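Local coordinates for protein MgGH51 (Meripilus giganteus, PDB 6ZPV) that probably hydrolyses terminal alpha-L-arabinofuranosyl linkages, as a fungal glycosidase of family GH51, at residues A[291-302]-A[355-366]. Residues are numbered along the deposited sequence; the frame is centred on the assembly and turned at random.
Sequences AGYSLGGTSLAE and AAGSYPYRWHDF
R362, in the first turn of helix 359-373, reaches into the loop 291-302 and donates from NH1 to the carbonyl oxygen of A291 at 2.9 Å. The bond is nearly straight (169° at the hydrogen) and lies in the guanidinium plane, although the donor stands above the carbonyl plane of A291. CB of Y293 packs over one guanidinium face, while a bend in the arginine chain (chi3 -65°) lets NE donate to OG of S358 and NH2 to O of A355. S358 OG is in turn hydrogen-bonded across the contact to S299 OG at 2.7 Å. D352 adds a salt bridge to NH1. Substituting a leucine for R362 would probably leave D352 without its cationic mate and the A291 carbonyl without this donor.

The tightly packed part flanks this network. CB of A355 sits over the centre of the Y293 ring, 3.4 Å from its centroid, and CA of A291 lies over a face of F366, whose ring also touches I309 of helix 306-320. Y361, with CG between its backbone N and carbonyl carbon (chi1 72°), sends OH to L300 O at 2.6 Å; CB of E302 covers the ring face opposite S358 O.

Beyond that ring the contact loosens toward solvent. The exposed E302 extends to D365, their side chains crossing at roughly a right angle, with E302 OE2 and D365 OD2 2.6 Å apart, a separation at which one of the two acids is probably protonated; a water donates to D365 OD2, and H364 ND1 to OD1. Both segments follow strands of the (beta/alpha)8 barrel of this family, at 284-289 and 345-348, so the contact joins successive beta-alpha connections. Its chemistry implies an inner join set by a buried, multiply bonded arginine, and an outer acid pair whose closeness is likely to depend on protonation.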
ATOM      1  N   ALA A 291      14.463   8.106  11.250  1.00 10.66           N
ATOM      2  CA  ALA A 291      15.929   8.304  11.354  1.00 10.64           C
ATOM      3  C   ALA A 291      16.308   9.704  11.813  1.00 10.48           C
ATOM      4  O   ALA A 291      17.434  10.120  11.562  1.00 11.37           O
ATOM      5  CB  ALA A 291      16.601   7.930  10.056  1.00 12.38           C
ATOM      6  N   GLY A 292      15.450  10.388  12.532  1.00 11.42           N
ATOM      7  CA  GLY A 292      15.822  11.692  13.119  1.00 12.62           C
ATOM      8  C   GLY A 292      15.539  12.900  12.272  1.00 12.82           C
ATOM      9  O   GLY A 292      16.029  13.989  12.580  1.00 15.07           O
ATOM     10  N   TYR A 293      14.753  12.769  11.211  1.00 12.01           N
ATOM     11  CA  TYR A 293      14.331  13.872  10.322  1.00 12.21           C
ATOM     12  C   TYR A 293      12.846  13.834  10.081  1.00 11.50           C
ATOM     13  O   TYR A 293      12.274  12.741   9.895  1.00 11.82           O
ATOM     14  CB  TYR A 293      15.121  13.829   8.989  1.00 12.64           C
ATOM     15  CG  TYR A 293      14.768  14.945   8.057  1.00 12.53           C
ATOM     16  CD1 TYR A 293      15.202  16.231   8.296  1.00 12.51           C
ATOM     17  CD2 TYR A 293      14.015  14.736   6.923  1.00 12.86           C
ATOM     18  CE1 TYR A 293      14.856  17.266   7.448  1.00 13.76           C
ATOM     19  CE2 TYR A 293      13.694  15.753   6.053  1.00 13.69           C
ATOM     20  CZ  TYR A 293      14.087  17.044   6.316  1.00 13.41           C
ATOM     21  OH  TYR A 293      13.827  18.084   5.482  1.00 15.07           O
ATOM     22  N   SER A 294      12.230  15.005  10.039  1.00 12.08           N
ATOM     23  CA  SER A 294      10.825  15.140   9.646  1.00 11.56           C
ATOM     24  C   SER A 294      10.662  16.235   8.609  1.00 12.10           C
ATOM     25  O   SER A 294      11.593  17.012   8.368  1.00 12.87           O
ATOM     26  CB  SER A 294       9.944  15.351  10.901  1.00 12.74           C
ATOM     27  OG  SER A 294      10.329  16.492  11.622  1.00 12.68           O
ATOM     28  N   LEU A 295       9.478  16.257   7.971  1.00 12.43           N
ATOM     29  CA  LEU A 295       9.360  16.950   6.684  1.00 12.58           C
ATOM     30  C   LEU A 295       9.312  18.478   6.823  1.00 13.62           C
ATOM     31  O   LEU A 295       9.541  19.137   5.806  1.00 15.71           O
ATOM     32  CB  LEU A 295       8.131  16.416   5.935  1.00 12.41           C
ATOM     33  CG  LEU A 295       8.309  14.988   5.438  1.00 13.89           C
ATOM     34  CD1 LEU A 295       6.962  14.361   5.123  1.00 16.04           C
ATOM     35  CD2 LEU A 295       9.194  14.956   4.198  1.00 15.68           C
ATOM     36  N   GLY A 296       9.125  19.002   8.033  1.00 14.18           N
ATOM     37  CA  GLY A 296       9.296  20.454   8.241  1.00 15.45           C
ATOM     38  C   GLY A 296      10.740  20.882   8.291  1.00 16.48           C
ATOM     39  O   GLY A 296      10.989  22.089   8.448  1.00 21.28           O
ATOM     40  N   GLY A 297      11.686  19.974   8.050  1.00 15.21           N
ATOM     41  CA  GLY A 297      13.091  20.359   7.916  1.00 16.72           C
ATOM     42  C   GLY A 297      13.945  20.198   9.134  1.00 16.27           C
ATOM     43  O   GLY A 297      15.170  20.446   9.047  1.00 17.30           O
ATOM     44  N   THR A 298      13.380  19.737  10.262  1.00 14.92           N
ATOM     45  CA  THR A 298      14.171  19.585  11.500  1.00 14.98           C
ATOM     46  C   THR A 298      14.863  18.240  11.557  1.00 14.18           C
ATOM     47  O   THR A 298      14.204  17.177  11.518  1.00 13.97           O
ATOM     48  CB  THR A 298      13.296  19.756  12.715  1.00 16.69           C
ATOM     49  OG1 THR A 298      12.754  21.072  12.677  1.00 19.43           O
ATOM     50  CG2 THR A 298      14.019  19.594  14.014  1.00 19.99           C
ATOM     51  N   SER A 299      16.172  18.282  11.713  1.00 14.55           N
ATOM     52  CA  SER A 299      16.999  17.131  12.085  1.00 14.59           C
ATOM     53  C   SER A 299      17.225  17.168  13.589  1.00 14.64           C
ATOM     54  O   SER A 299      17.686  18.210  14.073  1.00 18.95           O
ATOM     55  CB  SER A 299      18.331  17.128  11.399  1.00 16.35           C
ATOM     56  OG  SER A 299      18.209  17.008   9.964  1.00 15.51           O
ATOM     57  N   LEU A 300      17.040  16.077  14.266  1.00 14.79           N
ATOM     58  CA  LEU A 300      17.497  15.997  15.660  1.00 14.46           C
ATOM     59  C   LEU A 300      19.010  16.145  15.724  1.00 15.17           C
ATOM     60  O   LEU A 300      19.726  15.611  14.848  1.00 16.38           O
ATOM     61  CB  LEU A 300      17.077  14.672  16.246  1.00 15.16           C
ATOM     62  CG  LEU A 300      15.574  14.465  16.389  1.00 16.65           C
ATOM     63  CD1 LEU A 300      15.360  13.109  17.015  1.00 19.37           C
ATOM     64  CD2 LEU A 300      14.936  15.592  17.208  1.00 22.33           C
ATOM     65  N   ALA A 301      19.475  16.821  16.743  1.00 14.89           N
ATOM     66  CA  ALA A 301      20.902  16.922  16.995  1.00 15.59           C
ATOM     67  C   ALA A 301      21.470  15.532  17.276  1.00 15.54           C
ATOM     68  O   ALA A 301      20.780  14.643  17.834  1.00 15.94           O
ATOM     69  CB  ALA A 301      21.134  17.844  18.212  1.00 18.06           C
ATOM     70  N   GLU A 302      22.773  15.354  17.030  1.00 15.82           N
ATOM     71  CA  GLU A 302      23.372  14.064  17.293  1.00 15.72           C
ATOM     72  C   GLU A 302      23.148  13.623  18.739  1.00 15.98           C
ATOM     73  O   GLU A 302      22.926  12.431  18.979  1.00 16.35           O
ATOM     74  CB  GLU A 302      24.829  14.072  16.865  1.00 15.80           C
ATOM     75  CG  GLU A 302      25.432  12.697  16.976  1.00 17.79           C
ATOM     76  CD  GLU A 302      26.721  12.553  16.315  1.00 19.01           C
ATOM     77  OE1 GLU A 302      27.386  13.586  16.016  1.00 22.59           O
ATOM     78  OE2 GLU A 302      27.082  11.398  16.077  1.00 20.67           O
ATOM     79  N   ALA A 355      17.926  16.029   3.468  1.00 12.47           N
ATOM     80  CA  ALA A 355      18.522  16.386   4.782  1.00 13.48           C
ATOM     81  C   ALA A 355      19.927  15.799   4.862  1.00 12.58           C
ATOM     82  O   ALA A 355      20.295  15.146   5.832  1.00 12.21           O
ATOM     83  CB  ALA A 355      17.603  15.884   5.890  1.00 15.40           C
ATOM     84  N   ALA A 356      20.697  16.018   3.791  1.00 12.56           N
ATOM     85  CA  ALA A 356      22.015  15.385   3.677  1.00 12.85           C
ATOM     86  C   ALA A 356      23.075  15.996   4.565  1.00 12.86           C
ATOM     87  O   ALA A 356      24.142  15.388   4.739  1.00 13.63           O
ATOM     88  CB  ALA A 356      22.409  15.334   2.235  1.00 12.76           C
ATOM     89  N   GLY A 357      22.827  17.203   5.097  1.00 13.08           N
ATOM     90  CA  GLY A 357      23.766  17.786   6.066  1.00 13.24           C
ATOM     91  C   GLY A 357      23.829  17.027   7.353  1.00 12.83           C
ATOM     92  O   GLY A 357      24.935  16.934   7.927  1.00 15.75           O
ATOM     93  N   SER A 358      22.745  16.439   7.799  1.00 12.81           N
ATOM     94  CA  SER A 358      22.711  15.638   9.046  1.00 12.47           C
ATOM     95  C   SER A 358      22.735  14.138   8.805  1.00 11.40           C
ATOM     96  O   SER A 358      23.015  13.401   9.750  1.00 12.56           O
ATOM     97  CB  SER A 358      21.497  16.027   9.855  1.00 13.07           C
ATOM     98  OG  SER A 358      20.332  15.640   9.147  1.00 12.55           O
ATOM     99  N   TYR A 359      22.375  13.685   7.616  1.00 11.66           N
ATOM    100  CA  TYR A 359      22.286  12.224   7.440  1.00 11.70           C
ATOM    101  C   TYR A 359      23.596  11.534   7.769  1.00 11.36           C
ATOM    102  O   TYR A 359      23.547  10.416   8.304  1.00 11.86           O
ATOM    103  CB  TYR A 359      21.797  11.813   6.050  1.00 11.35           C
ATOM    104  CG  TYR A 359      21.358  10.366   5.943  1.00 11.62           C
ATOM    105  CD1 TYR A 359      20.243   9.894   6.639  1.00 11.62           C
ATOM    106  CD2 TYR A 359      21.956   9.468   5.074  1.00 11.92           C
ATOM    107  CE1 TYR A 359      19.730   8.627   6.472  1.00 10.69           C
ATOM    108  CE2 TYR A 359      21.436   8.197   4.868  1.00 12.16           C
ATOM    109  CZ  TYR A 359      20.289   7.797   5.525  1.00 11.24           C
ATOM    110  OH  TYR A 359      19.745   6.557   5.221  1.00 10.83           O
ATOM    111  N   PRO A 360      24.809  12.077   7.484  1.00 12.43           N
ATOM    112  CA  PRO A 360      25.996  11.307   7.842  1.00 12.90           C
ATOM    113  C   PRO A 360      26.044  10.865   9.313  1.00 11.84           C
ATOM    114  O   PRO A 360      26.315   9.704   9.594  1.00 12.47           O
ATOM    115  CB  PRO A 360      27.127  12.176   7.393  1.00 14.31           C
ATOM    116  CG  PRO A 360      26.566  12.952   6.211  1.00 14.39           C
ATOM    117  CD  PRO A 360      25.138  13.246   6.634  1.00 13.56           C
ATOM    118  N   TYR A 361      25.740  11.747  10.255  1.00 12.92           N
ATOM    119  CA  TYR A 361      25.770  11.344  11.665  1.00 12.81           C
ATOM    120  C   TYR A 361      24.543  10.513  12.020  1.00 11.91           C
ATOM    121  O   TYR A 361      24.612   9.656  12.892  1.00 12.81           O
ATOM    122  CB  TYR A 361      26.028  12.508  12.647  1.00 13.92           C
ATOM    123  CG  TYR A 361      24.908  13.509  12.867  1.00 14.08           C
ATOM    124  CD1 TYR A 361      23.765  13.161  13.565  1.00 15.43           C
ATOM    125  CD2 TYR A 361      24.995  14.815  12.433  1.00 15.28           C
ATOM    126  CE1 TYR A 361      22.750  14.096  13.801  1.00 15.06           C
ATOM    127  CE2 TYR A 361      24.005  15.746  12.645  1.00 15.03           C
ATOM    128  CZ  TYR A 361      22.895  15.398  13.372  1.00 14.59           C
ATOM    129  OH  TYR A 361      21.904  16.358  13.562  1.00 17.78           O
ATOM    130  N   ARG A 362      23.392  10.816  11.410  1.00 11.32           N
ATOM    131  CA  ARG A 362      22.189  10.031  11.693  1.00 11.28           C
ATOM    132  C   ARG A 362      22.366   8.566  11.199  1.00 11.03           C
ATOM    133  O   ARG A 362      22.141   7.613  11.980  1.00 11.54           O
ATOM    134  CB  ARG A 362      20.932  10.683  11.130  1.00 11.24           C
ATOM    135  CG  ARG A 362      20.666  12.047  11.746  1.00 11.44           C
ATOM    136  CD  ARG A 362      19.382  12.721  11.262  1.00 11.27           C
ATOM    137  NE  ARG A 362      19.380  13.068   9.838  1.00 11.54           N
ATOM    138  CZ  ARG A 362      18.673  12.530   8.853  1.00 11.20           C
ATOM    139  NH1 ARG A 362      17.917  11.452   9.040  1.00 10.85           N
ATOM    140  NH2 ARG A 362      18.693  13.081   7.664  1.00 11.46           N
ATOM    141  N   TRP A 363      22.744   8.421   9.944  1.00 11.36           N
ATOM    142  CA  TRP A 363      23.105   7.093   9.413  1.00 11.24           C
ATOM    143  C   TRP A 363      24.180   6.454  10.282  1.00 11.07           C
ATOM    144  O   TRP A 363      24.055   5.269  10.657  1.00 11.91           O
ATOM    145  CB  TRP A 363      23.633   7.254   7.967  1.00 11.11           C
ATOM    146  CG  TRP A 363      24.288   6.015   7.418  1.00 11.42           C
ATOM    147  CD1 TRP A 363      25.604   5.695   7.452  1.00 12.55           C
ATOM    148  CD2 TRP A 363      23.625   4.898   6.796  1.00 11.29           C
ATOM    149  NE1 TRP A 363      25.821   4.466   6.929  1.00 12.63           N
ATOM    150  CE2 TRP A 363      24.621   3.957   6.510  1.00 11.79           C
ATOM    151  CE3 TRP A 363      22.293   4.577   6.482  1.00 11.27           C
ATOM    152  CZ2 TRP A 363      24.352   2.738   5.901  1.00 12.14           C
ATOM    153  CZ3 TRP A 363      22.029   3.373   5.889  1.00 11.45           C
ATOM    154  CH2 TRP A 363      23.047   2.460   5.595  1.00 12.09           C
ATOM    155  N   HIS A 364      25.274   7.141  10.564  1.00 11.82           N
ATOM    156  CA  HIS A 364      26.343   6.492  11.333  1.00 12.27           C
ATOM    157  C   HIS A 364      25.807   5.979  12.664  1.00 11.79           C
ATOM    158  O   HIS A 364      26.070   4.811  13.032  1.00 12.62           O
ATOM    159  CB  HIS A 364      27.485   7.469  11.574  1.00 13.03           C
ATOM    160  CG  HIS A 364      28.558   6.867  12.438  1.00 14.15           C
ATOM    161  ND1 HIS A 364      28.477   6.845  13.826  1.00 16.00           N
ATOM    162  CD2 HIS A 364      29.645   6.164  12.111  1.00 15.90           C
ATOM    163  CE1 HIS A 364      29.544   6.201  14.311  1.00 17.10           C
ATOM    164  NE2 HIS A 364      30.232   5.790  13.321  1.00 17.73           N
ATOM    165  N   ASP A 365      25.095   6.818  13.382  1.00 12.14           N
ATOM    166  CA  ASP A 365      24.728   6.418  14.754  1.00 12.08           C
ATOM    167  C   ASP A 365      23.608   5.343  14.734  1.00 12.16           C
ATOM    168  O   ASP A 365      23.680   4.396  15.498  1.00 12.24           O
ATOM    169  CB  ASP A 365      24.330   7.637  15.589  1.00 13.07           C
ATOM    170  CG  ASP A 365      25.482   8.609  15.847  1.00 14.40           C
ATOM    171  OD1 ASP A 365      26.631   8.324  15.438  1.00 15.39           O
ATOM    172  OD2 ASP A 365      25.230   9.612  16.530  1.00 17.84           O
ATOM    173  N   PHE A 366      22.627   5.501  13.842  1.00 11.72           N
ATOM    174  CA  PHE A 366      21.606   4.459  13.721  1.00 10.95           C
ATOM    175  C   PHE A 366      22.205   3.174  13.269  1.00 11.15           C
ATOM    176  O   PHE A 366      21.915   2.141  13.895  1.00 11.87           O
ATOM    177  CB  PHE A 366      20.458   4.892  12.781  1.00 11.24           C
ATOM    178  CG  PHE A 366      19.327   5.668  13.412  1.00 11.33           C
ATOM    179  CD1 PHE A 366      19.440   7.035  13.623  1.00 11.71           C
ATOM    180  CD2 PHE A 366      18.201   5.011  13.820  1.00 11.62           C
ATOM    181  CE1 PHE A 366      18.409   7.730  14.236  1.00 11.78           C
ATOM    182  CE2 PHE A 366      17.161   5.707  14.447  1.00 11.91           C
ATOM    183  CZ  PHE A 366      17.266   7.058  14.635  1.00 11.32           C
TER
HETATM  184  O   HOH W   1      23.692   9.090  18.823  1.00 34.71           O